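Local coordinates for protein L-Ala-D/L-Glu epimerase, a muconate lactonizing enzyme (Klebsiella pneumoniae subsp. pneumoniae MGH 78578, PDB 3FCP) that belongs to the muconate lactonizing enzyme group of the enolase superfamily, pairing a capping domain with a TIM-barrel-like domain that holds a magnesium ion, at residues Val139-Ala144 / Glu327-Leu332; Arg165-Lys170 / Ala194-Asp199. All coordinates share one frame; numbering follows the deposited sequence.

Contact 1. Residues Val139-Ala144 / Glu327-Leu332; sequences VLWTLA and EMFGPL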
loop_
_atom_site.group_PDB
_atom_site.type_symbol
_atom_site.label_atom_id
_atom_site.label_comp_id
_atom_site.label_asym_id
_atom_site.label_seq_id
_atom_site.Cartn_x
_atom_site.Cartn_y
_atom_site.Cartn_z
ATOM N N VAL A 139 12.346 27.053 -28.362
ATOM C CA VAL A 139 13.650 26.518 -28.004
ATOM C C VAL A 139 14.244 27.430 -26.930
ATOM O O VAL A 139 14.450 28.625 -27.164
ATOM C CB VAL A 139 14.604 26.505 -29.222
ATOM C CG1 VAL A 139 15.968 25.978 -28.809
ATOM C CG2 VAL A 139 14.019 25.655 -30.341
ATOM N N LEU A 140 14.499 26.881 -25.749
ATOM C CA LEU A 140 15.075 27.687 -24.683
ATOM C C LEU A 140 16.589 27.711 -24.844
ATOM O O LEU A 140 17.132 27.090 -25.758
ATOM C CB LEU A 140 14.684 27.114 -23.317
ATOM C CG LEU A 140 14.932 25.629 -23.032
ATOM C CD1 LEU A 140 16.425 25.358 -22.857
ATOM C CD2 LEU A 140 14.171 25.234 -21.764
ATOM N N TRP A 141 17.267 28.442 -23.967
ATOM C CA TRP A 141 18.722 28.525 -24.016
ATOM C C TRP A 141 19.280 28.068 -22.672
ATOM O O TRP A 141 18.696 28.346 -21.623
ATOM C CB TRP A 141 19.166 29.966 -24.311
ATOM C CG TRP A 141 20.649 30.113 -24.479
ATOM C CD1 TRP A 141 21.505 30.800 -23.665
ATOM C CD2 TRP A 141 21.457 29.533 -25.510
ATOM N NE1 TRP A 141 22.796 30.678 -24.122
ATOM C CE2 TRP A 141 22.795 29.906 -25.254
ATOM C CE3 TRP A 141 21.180 28.730 -26.624
ATOM C CZ2 TRP A 141 23.856 29.503 -26.071
ATOM C CZ3 TRP A 141 22.236 28.329 -27.439
ATOM C CH2 TRP A 141 23.558 28.718 -27.156
ATOM N N THR A 142 20.397 27.355 -22.699
ATOM C CA THR A 142 20.994 26.884 -21.462
ATOM C C THR A 142 22.108 27.815 -21.021
ATOM O O THR A 142 22.904 28.289 -21.831
ATOM C CB THR A 142 21.547 25.441 -21.603
ATOM O OG1 THR A 142 20.455 24.517 -21.683
ATOM C CG2 THR A 142 22.412 25.068 -20.401
ATOM N N LEU A 143 22.134 28.093 -19.723
ATOM C CA LEU A 143 23.146 28.948 -19.124
ATOM C C LEU A 143 24.023 28.010 -18.305
ATOM O O LEU A 143 23.594 27.487 -17.274
ATOM C CB LEU A 143 22.472 29.992 -18.230
ATOM C CG LEU A 143 21.494 30.894 -18.991
ATOM C CD1 LEU A 143 20.670 31.721 -18.027
ATOM C CD2 LEU A 143 22.270 31.792 -19.942
ATOM N N ALA A 144 25.239 27.771 -18.783
ATOM C CA ALA A 144 26.156 26.870 -18.093
ATOM C C ALA A 144 27.625 27.249 -18.266
ATOM O O ALA A 144 28.480 26.376 -18.411
ATOM C CB ALA A 144 25.934 25.443 -18.582
ATOM N N GLU A 327 14.437 21.952 -25.961
ATOM C CA GLU A 327 15.796 22.443 -25.774
ATOM C C GLU A 327 16.622 22.080 -27.009
ATOM O O GLU A 327 17.777 21.663 -26.903
ATOM C CB GLU A 327 16.421 21.819 -24.518
ATOM C CG GLU A 327 16.212 20.310 -24.400
ATOM C CD GLU A 327 16.927 19.711 -23.209
ATOM O OE1 GLU A 327 17.019 20.390 -22.165
ATOM O OE2 GLU A 327 17.383 18.553 -23.309
ATOM N N MET A 328 16.033 22.244 -28.190
ATOM C CA MET A 328 16.738 21.902 -29.420
ATOM C C MET A 328 17.649 22.996 -29.987
ATOM O O MET A 328 17.473 23.459 -31.120
ATOM C CB MET A 328 15.732 21.420 -30.464
ATOM C CG MET A 328 15.662 19.877 -30.546
ATOM S SD MET A 328 15.277 19.013 -29.009
ATOM C CE MET A 328 16.474 19.202 -28.173
ATOM N N PHE A 329 18.649 23.374 -29.191
ATOM C CA PHE A 329 19.611 24.411 -29.569
ATOM C C PHE A 329 20.980 23.834 -29.942
ATOM O O PHE A 329 21.938 24.582 -30.174
ATOM C CB PHE A 329 19.767 25.406 -28.411
ATOM C CG PHE A 329 20.233 24.775 -27.124
ATOM C CD1 PHE A 329 21.560 24.395 -26.958
ATOM C CD2 PHE A 329 19.336 24.549 -26.082
ATOM C CE1 PHE A 329 21.991 23.796 -25.780
ATOM C CE2 PHE A 329 19.757 23.948 -24.894
ATOM C CZ PHE A 329 21.088 23.571 -24.743
ATOM N N GLY A 330 21.059 22.508 -29.998
ATOM C CA GLY A 330 22.304 21.834 -30.328
ATOM C C GLY A 330 23.093 22.415 -31.493
ATOM O O GLY A 330 24.302 22.614 -31.372
ATOM N N PRO A 331 22.447 22.696 -32.635
ATOM C CA PRO A 331 23.154 23.258 -33.794
ATOM C C PRO A 331 23.802 24.614 -33.515
ATOM O O PRO A 331 24.826 24.950 -34.106
ATOM C CB PRO A 331 22.056 23.364 -34.855
ATOM C CG PRO A 331 21.119 22.259 -34.487
ATOM C CD PRO A 331 21.048 22.390 -32.982
ATOM N N LEU A 332 23.199 25.386 -32.617
ATOM C CA LEU A 332 23.711 26.710 -32.280
ATOM C C LEU A 332 25.018 26.693 -31.495
ATOM O O LEU A 332 25.654 27.736 -31.320
ATOM C CB LEU A 332 22.647 27.498 -31.509
ATOM C CG LEU A 332 21.357 27.750 -32.293
ATOM C CD1 LEU A 332 20.373 28.529 -31.446
ATOM C CD2 LEU A 332 21.680 28.504 -33.572
#
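Phe329 places its CG between the backbone N and the carbonyl carbon (chi1 59°), while Trp141 carries CG anti to its backbone N (chi1 -176°), and from these two starting positions the side chains cross at about a right angle. Their ring planes are inclined at 60° in an oblique aromatic pair, with the centroid of the Trp141 six-membered ring 5.3 Å from that of Phe329. Although CB of Trp141 starts off away from 327-332, the benzo part of the indole comes back to it, bringing CZ3 to 3.9 Å from Phe329 CB. The same CZ3 atom also reaches Leu332 CB, at 4.2 Å. On the pyrrole side, NE1 is hydrogen-bonded to OE1 of Glu154 in helix 148-158, which helps to fix the rotation of the indole.

The contact ties the first strand of the barrel domain, 136-143, to the loop that follows helix 307-317. Along this strand Phe329 meets three more residues. Its CD2 lies 3.4 Å from Leu140 O, and its CZ lies 3.3 Å from Thr142 OG1, a buried hydroxyl with no hydrogen-bond partner in the model. Where CB joins the ring to the backbone, Val139 CG1 packs on Phe329 CB and lies 3.6 Å from Met328 C. Met328 is the centre of an inverse gamma turn, closed by a weak hydrogen bond of 3.0 Å from Phe329 N to Glu327 O; Met328 O, also buried, has no partner in the model. Leu140 and Glu327 run side by side in the same direction, with Leu140 CD1 3.9 Å from Glu327 CB. Beyond CG the glutamate extends to a carboxylate that is hydrogen-bonded to Tyr299 OH and the backbone N of Thr302.

Contact 2. Residues Arg165-Lys170 / Ala194-Asp199; sequences RAFKLK and ASIRVD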
loop_
_atom_site.group_PDB
_atom_site.type_symbol
_atom_site.label_atom_id
_atom_site.label_comp_id
_atom_site.label_asym_id
_atom_site.label_seq_id
_atom_site.Cartn_x
_atom_site.Cartn_y
_atom_site.Cartn_z
ATOM N N ARG A 165 13.135 33.514 -23.654
ATOM C CA ARG A 165 12.162 33.749 -22.594
ATOM C C ARG A 165 12.198 32.614 -21.569
ATOM O O ARG A 165 11.637 32.729 -20.479
ATOM C CB ARG A 165 10.762 33.883 -23.192
ATOM C CG ARG A 165 10.721 34.782 -24.414
ATOM C CD ARG A 165 9.299 35.069 -24.853
ATOM N NE ARG A 165 8.586 35.904 -23.888
ATOM C CZ ARG A 165 8.935 37.149 -23.570
ATOM N NH1 ARG A 165 9.993 37.717 -24.136
ATOM N NH2 ARG A 165 8.222 37.828 -22.682
ATOM N N ALA A 166 12.858 31.517 -21.932
ATOM C CA ALA A 166 13.002 30.372 -21.042
ATOM C C ALA A 166 14.481 30.021 -20.977
ATOM O O ALA A 166 15.173 30.028 -21.994
ATOM C CB ALA A 166 12.202 29.184 -21.560
ATOM N N PHE A 167 14.966 29.725 -19.778
ATOM C CA PHE A 167 16.365 29.376 -19.595
ATOM C C PHE A 167 16.509 28.121 -18.744
ATOM O O PHE A 167 15.754 27.911 -17.796
ATOM C CB PHE A 167 17.108 30.535 -18.926
ATOM C CG PHE A 167 17.047 31.820 -19.702
ATOM C CD1 PHE A 167 17.878 32.027 -20.799
ATOM C CD2 PHE A 167 16.138 32.812 -19.355
ATOM C CE1 PHE A 167 17.804 33.210 -21.544
ATOM C CE2 PHE A 167 16.056 33.997 -20.095
ATOM C CZ PHE A 167 16.891 34.192 -21.190
ATOM N N LYS A 168 17.481 27.290 -19.099
ATOM C CA LYS A 168 17.765 26.067 -18.357
ATOM C C LYS A 168 19.151 26.232 -17.747
ATOM O O LYS A 168 20.138 26.387 -18.465
ATOM C CB LYS A 168 17.728 24.855 -19.295
ATOM C CG LYS A 168 18.325 23.582 -18.709
ATOM C CD LYS A 168 18.171 22.397 -19.660
ATOM C CE LYS A 168 19.091 21.249 -19.265
ATOM N NZ LYS A 168 18.803 19.985 -20.012
ATOM N N LEU A 169 19.224 26.219 -16.422
ATOM C CA LEU A 169 20.505 26.382 -15.743
ATOM C C LEU A 169 21.050 25.038 -15.298
ATOM O O LEU A 169 20.333 24.228 -14.704
ATOM C CB LEU A 169 20.358 27.287 -14.517
ATOM C CG LEU A 169 19.338 28.426 -14.556
ATOM C CD1 LEU A 169 19.476 29.250 -13.278
ATOM C CD2 LEU A 169 19.539 29.284 -15.784
ATOM N N LYS A 170 22.319 24.790 -15.591
ATOM C CA LYS A 170 22.919 23.534 -15.182
ATOM C C LYS A 170 23.655 23.749 -13.872
ATOM O O LYS A 170 24.421 24.704 -13.720
ATOM C CB LYS A 170 23.862 23.004 -16.266
ATOM C CG LYS A 170 23.130 22.698 -17.573
ATOM C CD LYS A 170 23.690 21.476 -18.299
ATOM C CE LYS A 170 23.446 20.189 -17.517
ATOM N NZ LYS A 170 23.898 18.978 -18.282
ATOM N N ALA A 194 10.999 35.706 -17.650
ATOM C CA ALA A 194 11.701 34.488 -18.026
ATOM C C ALA A 194 11.378 33.271 -17.170
ATOM O O ALA A 194 11.321 33.355 -15.945
ATOM C CB ALA A 194 13.203 34.737 -18.015
ATOM N N SER A 195 11.163 32.139 -17.833
ATOM C CA SER A 195 10.885 30.881 -17.147
ATOM C C SER A 195 12.239 30.271 -16.805
ATOM O O SER A 195 13.052 30.003 -17.692
ATOM C CB SER A 195 10.111 29.923 -18.061
ATOM O OG SER A 195 9.973 28.642 -17.462
ATOM N N ILE A 196 12.486 30.056 -15.523
ATOM C CA ILE A 196 13.757 29.492 -15.099
ATOM C C ILE A 196 13.630 28.020 -14.724
ATOM O O ILE A 196 12.831 27.655 -13.861
ATOM C CB ILE A 196 14.334 30.249 -13.871
ATOM C CG1 ILE A 196 14.436 31.751 -14.171
ATOM C CG2 ILE A 196 15.697 29.667 -13.499
ATOM C CD1 ILE A 196 15.318 32.104 -15.357
ATOM N N ARG A 197 14.418 27.181 -15.388
ATOM C CA ARG A 197 14.431 25.753 -15.096
ATOM C C ARG A 197 15.868 25.411 -14.724
ATOM O O ARG A 197 16.803 26.089 -15.161
ATOM C CB ARG A 197 14.020 24.921 -16.322
ATOM C CG ARG A 197 12.633 25.231 -16.914
ATOM C CD ARG A 197 12.714 26.290 -18.012
ATOM N NE ARG A 197 11.425 26.522 -18.665
ATOM C CZ ARG A 197 10.827 25.663 -19.486
ATOM N NH1 ARG A 197 11.394 24.497 -19.770
ATOM N NH2 ARG A 197 9.661 25.972 -20.028
ATOM N N VAL A 198 16.054 24.380 -13.906
ATOM C CA VAL A 198 17.402 23.964 -13.530
ATOM C C VAL A 198 17.542 22.479 -13.826
ATOM O O VAL A 198 16.555 21.735 -13.824
ATOM C CB VAL A 198 17.703 24.205 -12.026
ATOM C CG1 VAL A 198 17.394 25.654 -11.659
ATOM C CG2 VAL A 198 16.908 23.233 -11.158
ATOM N N ASP A 199 18.770 22.056 -14.083
ATOM C CA ASP A 199 19.068 20.666 -14.381
ATOM C C ASP A 199 20.264 20.266 -13.527
ATOM O O ASP A 199 21.356 20.809 -13.690
ATOM C CB ASP A 199 19.377 20.517 -15.880
ATOM C CG ASP A 199 19.698 19.084 -16.282
ATOM O OD1 ASP A 199 19.386 18.156 -15.506
ATOM O OD2 ASP A 199 20.254 18.893 -17.386
HETATM O O HOH W 1 21.232 16.813 -18.411
#
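Lys168 and Asp199 cross obliquely on one face of the sheet, the lysine fully extended beyond CG and the aspartate with CG anti to its backbone N (chi1 -180°). Lys168 NZ reaches Asp199 OD2 in a salt bridge of 3.2 Å whose hydrogen bond is weak. Lys170 instead lies alongside Asp199, pointing the same way; its chain bends at chi2 and chi3, and NZ makes a long salt bridge of 3.8 Å to the same OD2. One carboxylate oxygen thus serves both ammonium groups, while OD1 accepts from the backbone N of Asn201, a magnesium ligand. Lys168 NZ has further acidic partners in Glu327 and Glu225.

Strands 166-170 and 195-199 are neighbours in the barrel, joined through helix 176-189 as a beta-alpha-beta unit. They run parallel, with directions 26° apart, and five backbone hydrogen bonds link them; the one from Phe167 N to Ser195 O is 2.8 Å long.

Further along the face that carries Lys168, Ala166 CB lies over one face of the Arg197 guanidinium, 4.0 Å from NE. Arg197 NE donates to Ser195 OG on its own strand over 2.8 Å, slightly out of the guanidinium plane, and NH1 is hydrogen-bonded to Trp324 O. On the reverse face Leu169, Ile196 and Val198 pack on helix 176-189, and Phe167 lies on Leu159 and Leu190. Ala194, just before the strand, puts CB at the edge of the Phe167 ring, 3.6 Å from CE2. Ile196 CD1 approaches the ring obliquely, and Leu169 crosses Ile196 at a slant, with Leu169 CD1 3.8 Å from Ile196 CG2.

In the fold
Contact 2 is nested along the chain inside the loop closed by contact 1, and their centres lie about 10 Å apart. Strand 136-143 flanks strand 166-170 in the barrel sheet, with a probable hydrogen bond of 2.9 Å between Leu143 N and Lys168 O. A second link is between charged side chains: Glu327 OE1 of contact 1 forms a salt bridge of 2.8 Å with Lys168 NZ of contact 2. Through Lys168 and then Asp199 this link leads on to Asn201, which holds the magnesium ion together with Asp250 and Glu251. The side chain of Asp199 comes to about 4 Å from the ion and that of Glu327 to about 7 Å, which puts Asp199 close to the metal site and Glu327 farther out.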